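Local coordinates for protein nuclear receptor corepressor 2 (Homo sapiens, PDB 4A69) that acts as a nuclear-receptor corepressor, its SANT-type domain binding inositol tetrakisphosphate together with a partner protein, consistent with the known recruitment and activation of histone deacetylase 3, at residues 44-49 with 78-83; 52-57 with 63-68; 39-44 with 84-89. All coordinates share one frame; numbering follows the deposited sequence.

In the fold
All three contacts meet on or beside helix 77-87. Contacts 1 and 3 are neighbours, with centres about 7 Å apart. They share Asn44, which links helix 33-42 to the lead-in of helix 48-60. Contact 2 lies about 11 Å from contact 1, centre to centre, and packs against it: Cys80 SG is 4.0 Å from Ile68 CG2. Contacts 2 and 3 are about 16 Å apart by their centres, yet both reach the inositol tetrakisphosphate. There Lys63 CE lies 3.3 Å from Tyr84 OH. Contact 1 has no part in the pocket, and the side chain of Tyr83 stays about 12 Å from the ligand.

Contact 1: residues 44-49 with 78-83; sequences NMWSEQ and AECVLY
Trp46 lays the face of its indole on the face of Tyr83. Its chi1 of -80° sets CG beside its own backbone N, and CB points toward helix 77-87. From CB outward, CG and CD1 each sit 3.9 Å from Tyr83 CD1. CD2 and CE2 also lie against this atom, CE2 at 3.7 Å. NE1 donates at 3.0 Å to a water lying at the indole edge, in the ring plane. The same water donates to Glu79 O, also at 3.0 Å, bridging the indole to the helix backbone. Further out, CZ2 comes within 3.5 Å of Tyr83 CB, the root of the tyrosine. At the far end CH2 reaches Cys80 SG at 4.2 Å, at the ring edge. The six-membered ring and the tyrosine ring stack face to face, with centroids 4.2 Å apart and planes inclined by 23°. Tyr83 CG is anti to its backbone N (chi1 176°), which brings the ring over the indole. Lys75 adds a cation-pi contact to Trp46, and Leu72 also touches it. Ser47 then caps helix 48-60. A core tryptophan just before the first helix of the domain (48-60) and packed on its third (77-87) is characteristic of the three-helix Myb/SANT fold.

Contact 2: residues 52-57 with 63-68; sequences ETFREK and KNFGLI. With I0P (D-myo inositol 1,4,5,6 tetrakisphosphate), chain Q.
Lys63 NZ is gripped by two phosphates of the inositol tetrakisphosphate. It donates to O34 of the ligand at 2.6 Å and to O45 at 2.9 Å. The first oxygen belongs to the 4-phosphate and the second to the 5-phosphate, so one ammonium ties neighbouring groups together. From CG on, the lysine is stretched out, which carries its charge to the ligand. Lys63 CA rests 3.7 Å above one face of the Phe65 ring, offset toward its rim. Next along, Asn64 is the N-cap of helix 65-70. Its OD1 accepts from Leu67 N at 3.0 Å, with the donor well above the carbonyl plane. Across the contact the packing is apolar. With chi1 at -179° the Phe54 ring points away from its own N and swings toward helix 65-70. Phe54 CD2 lies 3.6 Å from Ile68 CG2, and Phe54 CZ meets the edge of Phe65 at CE1, 4.0 Å away. The other branch of Ile68, CG1, lies 3.7 Å from Lys57 CB. Beyond CB, Lys57 turns off from Ile68 and makes a cation-pi contact with Phe71. The contact joins helix 48-60 to helix 65-70, and helix 77-87 lies against both: Phe54 meets Tyr83 edge-to-face, Phe65 meets Tyr84 the same way, and Ile68 packs on Cys80.

Contact 3: residues 39-44 with 84-89; sequences DRQVMN and YYLTKK. With I0P (D-myo inositol 1,4,5,6 tetrakisphosphate), chain Q.
Gln41 and Leu86 make the main touch between the segments. Gln41 NE2 lies 3.5 Å from Leu86 CD1 and 3.7 Å from Leu86 CD2, against both methyls. The glutamine chain is bent at chi2 (-52°), folding the amide back onto Leu86. Poorly ordered Asn44 approaches the same CD1 more loosely. This is van der Waals contact, with no hydrogen bond across the segments. It sets helix 33-42 beside helix 77-87, the third helix of the SANT core. In DNA-binding Myb repeats the third helix reads DNA; here its C-terminal part and the residues after it help to hold an inositol phosphate. The hydrogen bonds are to that ligand. Its O35, on the 5-phosphate, is gripped twice: Tyr84 OH donates at 2.6 Å, the oxygen lying at the edge of the Tyr84 ring, in its plane, and Lys88 NZ also donates at 2.6 Å. Tyr85 OH takes O25 of the same phosphate, again at 2.6 Å. Lys88 NZ also donates to O36 of the 6-phosphate at 2.8 Å. Between the tyrosines, Tyr84 CD2 lies 3.8 Å above the Tyr85 ring, over its centre. Lys89 NZ remains 3.9 Å from ligand O41, and Lys89 makes a cation-pi contact with an aromatic residue of another protein chain. Arg40 forms a salt bridge to an acidic residue of that chain.

Contact 1: residues 44-49 with 78-83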
loop_
_atom_site.group_PDB
_atom_site.type_symbol
_atom_site.label_atom_id
_atom_site.label_comp_id
_atom_site.label_asym_id
_atom_site.label_seq_id
_atom_site.Cartn_x
_atom_site.Cartn_y
_atom_site.Cartn_z
ATOM N N ASN C 44 10.279 24.319 7.383
ATOM C CA ASN C 44 11.465 23.663 7.957
ATOM C C ASN C 44 12.217 24.699 8.793
ATOM O O ASN C 44 13.381 25.028 8.519
ATOM C CB ASN C 44 12.365 23.082 6.846
ATOM C CG ASN C 44 13.549 22.268 7.380
ATOM O OD1 ASN C 44 13.748 22.124 8.590
ATOM N ND2 ASN C 44 14.347 21.731 6.461
ATOM N N MET C 45 11.534 25.223 9.806
ATOM C CA MET C 45 12.094 26.283 10.632
ATOM C C MET C 45 12.534 25.721 11.976
ATOM O O MET C 45 11.838 25.813 12.987
ATOM C CB MET C 45 11.112 27.451 10.762
ATOM C CG MET C 45 10.629 28.004 9.420
ATOM S SD MET C 45 11.762 29.092 8.511
ATOM C CE MET C 45 12.892 27.963 7.691
ATOM N N TRP C 46 13.704 25.100 11.947
ATOM C CA TRP C 46 14.345 24.560 13.123
ATOM C C TRP C 46 15.444 25.488 13.528
ATOM O O TRP C 46 16.254 25.889 12.692
ATOM C CB TRP C 46 14.921 23.192 12.796
ATOM C CG TRP C 46 13.896 22.089 12.816
ATOM C CD1 TRP C 46 12.892 21.835 11.880
ATOM C CD2 TRP C 46 13.735 21.054 13.840
ATOM N NE1 TRP C 46 12.144 20.742 12.250
ATOM C CE2 TRP C 46 12.599 20.224 13.412
ATOM C CE3 TRP C 46 14.394 20.740 15.022
ATOM C CZ2 TRP C 46 12.159 19.143 14.158
ATOM C CZ3 TRP C 46 13.946 19.642 15.762
ATOM C CH2 TRP C 46 12.856 18.862 15.338
ATOM N N SER C 47 15.475 25.856 14.807
ATOM C CA SER C 47 16.583 26.642 15.350
ATOM C C SER C 47 17.706 25.699 15.763
ATOM O O SER C 47 17.524 24.478 15.793
ATOM C CB SER C 47 16.124 27.466 16.548
ATOM O OG SER C 47 15.771 26.623 17.628
ATOM N N GLU C 48 18.859 26.268 16.100
ATOM C CA GLU C 48 20.047 25.484 16.443
ATOM C C GLU C 48 19.927 24.811 17.810
ATOM O O GLU C 48 20.545 23.775 18.048
ATOM C CB GLU C 48 21.315 26.351 16.364
ATOM C CG GLU C 48 21.544 27.031 15.013
ATOM C CD GLU C 48 20.706 28.290 14.804
ATOM O OE1 GLU C 48 19.882 28.646 15.682
ATOM O OE2 GLU C 48 20.865 28.935 13.743
ATOM N N GLN C 49 19.138 25.401 18.705
ATOM C CA GLN C 49 18.827 24.776 19.996
ATOM C C GLN C 49 17.965 23.544 19.768
ATOM O O GLN C 49 18.161 22.507 20.405
ATOM C CB GLN C 49 18.082 25.744 20.925
ATOM C CG GLN C 49 18.960 26.755 21.643
ATOM C CD GLN C 49 19.385 27.916 20.760
ATOM O OE1 GLN C 49 18.863 28.116 19.654
ATOM N NE2 GLN C 49 20.341 28.694 21.249
ATOM N N ALA C 78 5.349 14.261 14.782
ATOM C CA ALA C 78 5.336 14.192 13.305
ATOM C C ALA C 78 6.399 15.089 12.656
ATOM O O ALA C 78 6.989 14.715 11.635
ATOM C CB ALA C 78 3.957 14.524 12.740
ATOM N N GLU C 79 6.625 16.270 13.238
ATOM C CA GLU C 79 7.667 17.177 12.738
ATOM C C GLU C 79 9.048 16.559 12.952
ATOM O O GLU C 79 9.912 16.659 12.085
ATOM C CB GLU C 79 7.552 18.567 13.380
ATOM C CG GLU C 79 6.258 19.284 13.011
ATOM C CD GLU C 79 6.048 20.580 13.770
ATOM O OE1 GLU C 79 6.074 20.553 15.022
ATOM O OE2 GLU C 79 5.842 21.628 13.114
ATOM N N CYS C 80 9.233 15.895 14.094
ATOM C CA CYS C 80 10.463 15.150 14.386
ATOM C C CYS C 80 10.734 14.041 13.365
ATOM O O CYS C 80 11.866 13.913 12.887
ATOM C CB CYS C 80 10.425 14.552 15.790
ATOM S SG CYS C 80 10.566 15.796 17.084
ATOM N N VAL C 81 9.713 13.230 13.060
ATOM C CA VAL C 81 9.816 12.232 11.978
ATOM C C VAL C 81 10.234 12.923 10.670
ATOM O O VAL C 81 11.167 12.475 10.014
ATOM C CB VAL C 81 8.508 11.409 11.756
ATOM C CG1 VAL C 81 8.618 10.499 10.536
ATOM C CG2 VAL C 81 8.148 10.578 12.976
ATOM N N LEU C 82 9.540 13.995 10.290
ATOM C CA LEU C 82 9.860 14.688 9.046
ATOM C C LEU C 82 11.307 15.222 9.013
ATOM O O LEU C 82 12.002 15.084 8.006
ATOM C CB LEU C 82 8.867 15.809 8.771
ATOM C CG LEU C 82 9.071 16.589 7.468
ATOM C CD1 LEU C 82 8.893 15.728 6.224
ATOM C CD2 LEU C 82 8.181 17.820 7.415
ATOM N N TYR C 83 11.744 15.822 10.116
ATOM C CA TYR C 83 13.108 16.350 10.229
ATOM C C TYR C 83 14.137 15.233 10.060
ATOM O O TYR C 83 15.100 15.389 9.308
ATOM C CB TYR C 83 13.297 17.074 11.570
ATOM C CG TYR C 83 14.706 17.573 11.827
ATOM C CD1 TYR C 83 15.182 18.736 11.207
ATOM C CD2 TYR C 83 15.561 16.887 12.692
ATOM C CE1 TYR C 83 16.475 19.193 11.436
ATOM C CE2 TYR C 83 16.852 17.339 12.930
ATOM C CZ TYR C 83 17.302 18.490 12.300
ATOM O OH TYR C 83 18.580 18.942 12.533
HETATM O O HOH W 1 9.971 19.335 10.761
#

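Contact 2: residues 52-57 with 63-68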
loop_
_atom_site.group_PDB
_atom_site.type_symbol
_atom_site.label_atom_id
_atom_site.label_comp_id
_atom_site.label_asym_id
_atom_site.label_seq_id
_atom_site.Cartn_x
_atom_site.Cartn_y
_atom_site.Cartn_z
ATOM N N GLU C 52 20.083 20.803 17.946
ATOM C CA GLU C 52 21.022 20.160 18.863
ATOM C C GLU C 52 20.340 19.219 19.870
ATOM O O GLU C 52 20.872 18.149 20.183
ATOM C CB GLU C 52 21.886 21.213 19.569
ATOM C CG GLU C 52 23.314 20.763 19.857
ATOM C CD GLU C 52 23.427 19.910 21.110
ATOM O OE1 GLU C 52 22.507 19.947 21.958
ATOM O OE2 GLU C 52 24.443 19.202 21.256
ATOM N N THR C 53 19.168 19.614 20.364
ATOM C CA THR C 53 18.385 18.773 21.287
ATOM C C THR C 53 17.936 17.464 20.630
ATOM O O THR C 53 18.016 16.395 21.241
ATOM C CB THR C 53 17.170 19.532 21.853
ATOM O OG1 THR C 53 17.607 20.794 22.366
ATOM C CG2 THR C 53 16.493 18.742 22.977
ATOM N N PHE C 54 17.474 17.554 19.384
ATOM C CA PHE C 54 17.105 16.366 18.604
ATOM C C PHE C 54 18.230 15.320 18.653
ATOM O O PHE C 54 18.027 14.183 19.095
ATOM C CB PHE C 54 16.786 16.763 17.151
ATOM C CG PHE C 54 16.372 15.603 16.269
ATOM C CD1 PHE C 54 17.322 14.857 15.575
ATOM C CD2 PHE C 54 15.026 15.267 16.123
ATOM C CE1 PHE C 54 16.944 13.796 14.762
ATOM C CE2 PHE C 54 14.643 14.206 15.314
ATOM C CZ PHE C 54 15.604 13.472 14.630
ATOM N N ARG C 55 19.420 15.738 18.223
ATOM C CA ARG C 55 20.598 14.871 18.142
ATOM C C ARG C 55 20.929 14.143 19.448
ATOM O O ARG C 55 21.081 12.917 19.458
ATOM C CB ARG C 55 21.805 15.680 17.657
ATOM C CG ARG C 55 23.023 14.834 17.312
ATOM C CD ARG C 55 24.249 15.690 17.030
ATOM N NE ARG C 55 24.511 16.650 18.103
ATOM C CZ ARG C 55 25.591 17.418 18.181
ATOM N NH1 ARG C 55 26.539 17.348 17.250
ATOM N NH2 ARG C 55 25.727 18.259 19.196
ATOM N N GLU C 56 21.030 14.894 20.542
ATOM C CA GLU C 56 21.400 14.317 21.836
ATOM C C GLU C 56 20.333 13.361 22.340
ATOM O O GLU C 56 20.646 12.283 22.854
ATOM C CB GLU C 56 21.657 15.406 22.882
ATOM C CG GLU C 56 22.308 14.876 24.157
ATOM C CD GLU C 56 21.666 15.422 25.420
ATOM O OE1 GLU C 56 21.543 16.662 25.541
ATOM O OE2 GLU C 56 21.276 14.605 26.290
ATOM N N LYS C 57 19.071 13.755 22.188
ATOM C CA LYS C 57 17.969 12.882 22.569
ATOM C C LYS C 57 17.906 11.655 21.672
ATOM O O LYS C 57 17.585 10.559 22.140
ATOM C CB LYS C 57 16.639 13.642 22.576
ATOM C CG LYS C 57 16.540 14.698 23.669
ATOM C CD LYS C 57 16.717 14.073 25.046
ATOM C CE LYS C 57 16.961 15.131 26.108
ATOM N NZ LYS C 57 16.916 14.510 27.459
ATOM N N LYS C 63 15.474 6.796 17.491
ATOM C CA LYS C 63 14.152 6.686 16.842
ATOM C C LYS C 63 12.975 6.670 17.830
ATOM O O LYS C 63 11.855 6.303 17.476
ATOM C CB LYS C 63 14.096 5.472 15.903
ATOM C CG LYS C 63 15.196 5.468 14.852
ATOM C CD LYS C 63 15.163 4.218 13.995
ATOM C CE LYS C 63 16.215 4.297 12.908
ATOM N NZ LYS C 63 16.130 3.147 11.970
ATOM N N ASN C 64 13.232 7.068 19.071
ATOM C CA ASN C 64 12.148 7.296 20.018
ATOM C C ASN C 64 11.663 8.740 19.865
ATOM O O ASN C 64 11.985 9.621 20.667
ATOM C CB ASN C 64 12.593 6.995 21.446
ATOM C CG ASN C 64 11.433 6.922 22.414
ATOM O OD1 ASN C 64 10.397 7.562 22.222
ATOM N ND2 ASN C 64 11.605 6.147 23.469
ATOM N N PHE C 65 10.899 8.966 18.804
ATOM C CA PHE C 65 10.487 10.303 18.412
ATOM C C PHE C 65 9.451 10.867 19.372
ATOM O O PHE C 65 9.334 12.077 19.499
ATOM C CB PHE C 65 9.984 10.318 16.965
ATOM C CG PHE C 65 11.023 9.906 15.947
ATOM C CD1 PHE C 65 12.086 10.755 15.625
ATOM C CD2 PHE C 65 10.931 8.682 15.300
ATOM C CE1 PHE C 65 13.037 10.384 14.686
ATOM C CE2 PHE C 65 11.880 8.304 14.353
ATOM C CZ PHE C 65 12.934 9.160 14.047
ATOM N N GLY C 66 8.723 9.986 20.055
ATOM C CA GLY C 66 7.832 10.389 21.146
ATOM C C GLY C 66 8.628 11.098 22.227
ATOM O O GLY C 66 8.296 12.220 22.626
ATOM N N LEU C 67 9.699 10.450 22.688
ATOM C CA LEU C 67 10.580 11.052 23.695
ATOM C C LEU C 67 11.246 12.332 23.185
ATOM O O LEU C 67 11.273 13.340 23.888
ATOM C CB LEU C 67 11.624 10.037 24.176
ATOM C CG LEU C 67 12.407 10.286 25.470
ATOM C CD1 LEU C 67 11.567 10.961 26.541
ATOM C CD2 LEU C 67 12.944 8.963 25.989
ATOM N N ILE C 68 11.767 12.304 21.962
ATOM C CA ILE C 68 12.434 13.479 21.405
ATOM C C ILE C 68 11.483 14.678 21.363
ATOM O O ILE C 68 11.815 15.760 21.871
ATOM C CB ILE C 68 13.053 13.198 20.017
ATOM C CG1 ILE C 68 14.204 12.198 20.139
ATOM C CG2 ILE C 68 13.542 14.487 19.363
ATOM C CD1 ILE C 68 14.548 11.486 18.846
HETATM O O21 I0P Q . 19.560 1.841 2.773
HETATM P P1 I0P Q . 19.739 2.110 4.251
HETATM O O41 I0P Q . 19.907 3.567 4.642
HETATM O O31 I0P Q . 20.716 1.211 4.952
HETATM O O11 I0P Q . 18.286 1.715 4.849
HETATM C C1 I0P Q . 18.018 1.808 6.247
HETATM C C6 I0P Q . 16.620 2.366 6.510
HETATM O O16 I0P Q . 16.561 3.655 5.922
HETATM P P6 I0P Q . 15.452 4.044 4.832
HETATM O O46 I0P Q . 14.134 3.892 5.572
HETATM O O26 I0P Q . 15.572 3.047 3.725
HETATM O O36 I0P Q . 15.771 5.465 4.465
HETATM C C5 I0P Q . 16.338 2.441 8.012
HETATM O O15 I0P Q . 15.020 2.940 8.248
HETATM P P5 I0P Q . 14.637 4.373 8.847
HETATM O O45 I0P Q . 13.997 4.065 10.184
HETATM O O35 I0P Q . 15.919 5.175 8.950
HETATM O O25 I0P Q . 13.691 4.887 7.802
HETATM C C2 I0P Q . 18.190 0.423 6.852
HETATM O O12 I0P Q . 17.341 -0.501 6.148
HETATM C C3 I0P Q . 17.868 0.455 8.340
HETATM O O13 I0P Q . 17.910 -0.878 8.827
HETATM C C4 I0P Q . 16.484 1.046 8.637
HETATM O O14 I0P Q . 16.324 1.116 10.048
HETATM P P4 I0P Q . 15.666 -0.041 10.934
HETATM O O24 I0P Q . 14.511 -0.549 10.104
HETATM O O44 I0P Q . 16.723 -1.108 11.109
HETATM O O34 I0P Q . 15.343 0.687 12.221
#

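Contact 3: residues 39-44 with 84-89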
loop_
_atom_site.group_PDB
_atom_site.type_symbol
_atom_site.label_atom_id
_atom_site.label_comp_id
_atom_site.label_asym_id
_atom_site.label_seq_id
_atom_site.Cartn_x
_atom_site.Cartn_y
_atom_site.Cartn_z
ATOM N N ASP C 39 5.126 24.484 0.587
ATOM C CA ASP C 39 4.710 25.025 1.880
ATOM C C ASP C 39 5.170 24.170 3.051
ATOM O O ASP C 39 5.515 24.695 4.103
ATOM C CB ASP C 39 3.178 25.181 1.926
ATOM C CG ASP C 39 2.656 25.562 3.313
ATOM O OD1 ASP C 39 3.053 26.630 3.823
ATOM O OD2 ASP C 39 1.843 24.800 3.890
ATOM N N ARG C 40 5.169 22.853 2.876
ATOM C CA ARG C 40 5.562 21.957 3.958
ATOM C C ARG C 40 7.074 21.984 4.188
ATOM O O ARG C 40 7.540 21.674 5.281
ATOM C CB ARG C 40 5.063 20.533 3.702
ATOM C CG ARG C 40 3.599 20.443 3.290
ATOM C CD ARG C 40 2.664 21.064 4.321
ATOM N NE ARG C 40 2.457 20.142 5.423
ATOM C CZ ARG C 40 1.294 19.629 5.805
ATOM N NH1 ARG C 40 0.156 19.955 5.218
ATOM N NH2 ARG C 40 1.286 18.789 6.812
ATOM N N GLN C 41 7.828 22.374 3.162
ATOM C CA GLN C 41 9.288 22.473 3.263
ATOM C C GLN C 41 9.716 23.833 3.823
ATOM O O GLN C 41 10.626 23.911 4.639
ATOM C CB GLN C 41 9.961 22.206 1.910
ATOM C CG GLN C 41 9.482 20.972 1.139
ATOM C CD GLN C 41 9.492 19.667 1.938
ATOM O OE1 GLN C 41 8.673 18.778 1.690
ATOM N NE2 GLN C 41 10.415 19.544 2.891
ATOM N N VAL C 42 9.041 24.895 3.383
ATOM C CA VAL C 42 9.234 26.254 3.907
ATOM C C VAL C 42 9.103 26.265 5.433
ATOM O O VAL C 42 9.831 26.984 6.122
ATOM C CB VAL C 42 8.250 27.264 3.249
ATOM C CG1 VAL C 42 8.214 28.595 3.992
ATOM C CG2 VAL C 42 8.615 27.489 1.784
ATOM N N MET C 43 8.188 25.446 5.950
ATOM C CA MET C 43 8.024 25.266 7.390
ATOM C C MET C 43 9.066 24.277 7.946
ATOM O O MET C 43 8.769 23.490 8.847
ATOM C CB MET C 43 6.590 24.826 7.729
ATOM C CG MET C 43 5.490 25.603 7.008
ATOM S SD MET C 43 5.127 27.261 7.633
ATOM C CE MET C 43 4.639 28.116 6.134
ATOM N N ASN C 44 10.279 24.319 7.383
ATOM C CA ASN C 44 11.465 23.663 7.957
ATOM C C ASN C 44 12.217 24.699 8.793
ATOM O O ASN C 44 13.381 25.028 8.519
ATOM C CB ASN C 44 12.365 23.082 6.846
ATOM C CG ASN C 44 13.549 22.268 7.380
ATOM O OD1 ASN C 44 13.748 22.124 8.590
ATOM N ND2 ASN C 44 14.347 21.731 6.461
ATOM N N TYR C 84 13.906 14.107 10.731
ATOM C CA TYR C 84 14.774 12.935 10.632
ATOM C C TYR C 84 15.013 12.517 9.183
ATOM O O TYR C 84 16.160 12.311 8.779
ATOM C CB TYR C 84 14.192 11.769 11.430
ATOM C CG TYR C 84 14.871 10.436 11.223
ATOM C CD1 TYR C 84 16.074 10.144 11.866
ATOM C CD2 TYR C 84 14.279 9.435 10.441
ATOM C CE1 TYR C 84 16.695 8.929 11.699
ATOM C CE2 TYR C 84 14.901 8.195 10.275
ATOM C CZ TYR C 84 16.112 7.955 10.906
ATOM O OH TYR C 84 16.756 6.746 10.780
ATOM N N TYR C 85 13.940 12.417 8.398
ATOM C CA TYR C 85 14.090 12.023 6.995
ATOM C C TYR C 85 14.684 13.112 6.104
ATOM O O TYR C 85 15.387 12.807 5.151
ATOM C CB TYR C 85 12.771 11.523 6.430
ATOM C CG TYR C 85 12.434 10.131 6.898
ATOM C CD1 TYR C 85 13.103 9.022 6.375
ATOM C CD2 TYR C 85 11.467 9.920 7.877
ATOM C CE1 TYR C 85 12.812 7.735 6.811
ATOM C CE2 TYR C 85 11.158 8.640 8.315
ATOM C CZ TYR C 85 11.830 7.552 7.771
ATOM O OH TYR C 85 11.543 6.282 8.202
ATOM N N LEU C 86 14.393 14.374 6.412
ATOM C CA LEU C 86 14.916 15.500 5.624
ATOM C C LEU C 86 16.436 15.716 5.812
ATOM O O LEU C 86 17.106 16.246 4.926
ATOM C CB LEU C 86 14.112 16.779 5.906
ATOM C CG LEU C 86 12.737 16.878 5.211
ATOM C CD1 LEU C 86 11.936 18.062 5.732
ATOM C CD2 LEU C 86 12.856 16.952 3.695
ATOM N N THR C 87 16.972 15.238 6.930
ATOM C CA THR C 87 18.357 15.497 7.302
ATOM C C THR C 87 19.300 14.293 7.405
ATOM O O THR C 87 20.513 14.471 7.303
ATOM C CB THR C 87 18.426 16.267 8.631
ATOM O OG1 THR C 87 17.843 15.472 9.671
ATOM C CG2 THR C 87 17.680 17.584 8.514
ATOM N N LYS C 88 18.765 13.083 7.592
ATOM C CA LYS C 88 19.607 11.921 7.925
ATOM C C LYS C 88 20.652 11.525 6.866
ATOM O O LYS C 88 21.485 10.657 7.120
ATOM C CB LYS C 88 18.777 10.700 8.358
ATOM C CG LYS C 88 18.082 9.959 7.229
ATOM C CD LYS C 88 17.653 8.573 7.671
ATOM C CE LYS C 88 17.115 7.773 6.495
ATOM N NZ LYS C 88 16.930 6.343 6.846
ATOM N N LYS C 89 20.611 12.156 5.693
ATOM C CA LYS C 89 21.706 12.035 4.732
ATOM C C LYS C 89 22.683 13.196 4.913
ATOM O O LYS C 89 23.881 12.984 5.132
ATOM C CB LYS C 89 21.191 12.006 3.294
ATOM C CG LYS C 89 20.082 10.999 3.028
ATOM C CD LYS C 89 20.478 9.579 3.393
ATOM C CE LYS C 89 19.478 8.599 2.815
ATOM N NZ LYS C 89 19.791 7.208 3.228
HETATM O O21 I0P Q . 19.560 1.841 2.773
HETATM P P1 I0P Q . 19.739 2.110 4.251
HETATM O O41 I0P Q . 19.907 3.567 4.642
HETATM O O31 I0P Q . 20.716 1.211 4.952
HETATM O O11 I0P Q . 18.286 1.715 4.849
HETATM C C1 I0P Q . 18.018 1.808 6.247
HETATM C C6 I0P Q . 16.620 2.366 6.510
HETATM O O16 I0P Q . 16.561 3.655 5.922
HETATM P P6 I0P Q . 15.452 4.044 4.832
HETATM O O46 I0P Q . 14.134 3.892 5.572
HETATM O O26 I0P Q . 15.572 3.047 3.725
HETATM O O36 I0P Q . 15.771 5.465 4.465
HETATM C C5 I0P Q . 16.338 2.441 8.012
HETATM O O15 I0P Q . 15.020 2.940 8.248
HETATM P P5 I0P Q . 14.637 4.373 8.847
HETATM O O45 I0P Q . 13.997 4.065 10.184
HETATM O O35 I0P Q . 15.919 5.175 8.950
HETATM O O25 I0P Q . 13.691 4.887 7.802
HETATM C C2 I0P Q . 18.190 0.423 6.852
HETATM O O12 I0P Q . 17.341 -0.501 6.148
HETATM C C3 I0P Q . 17.868 0.455 8.340
HETATM O O13 I0P Q . 17.910 -0.878 8.827
HETATM C C4 I0P Q . 16.484 1.046 8.637
HETATM O O14 I0P Q . 16.324 1.116 10.048
HETATM P P4 I0P Q . 15.666 -0.041 10.934
HETATM O O24 I0P Q . 14.511 -0.549 10.104
HETATM O O44 I0P Q . 16.723 -1.108 11.109
HETATM O O34 I0P Q . 15.343 0.687 12.221
#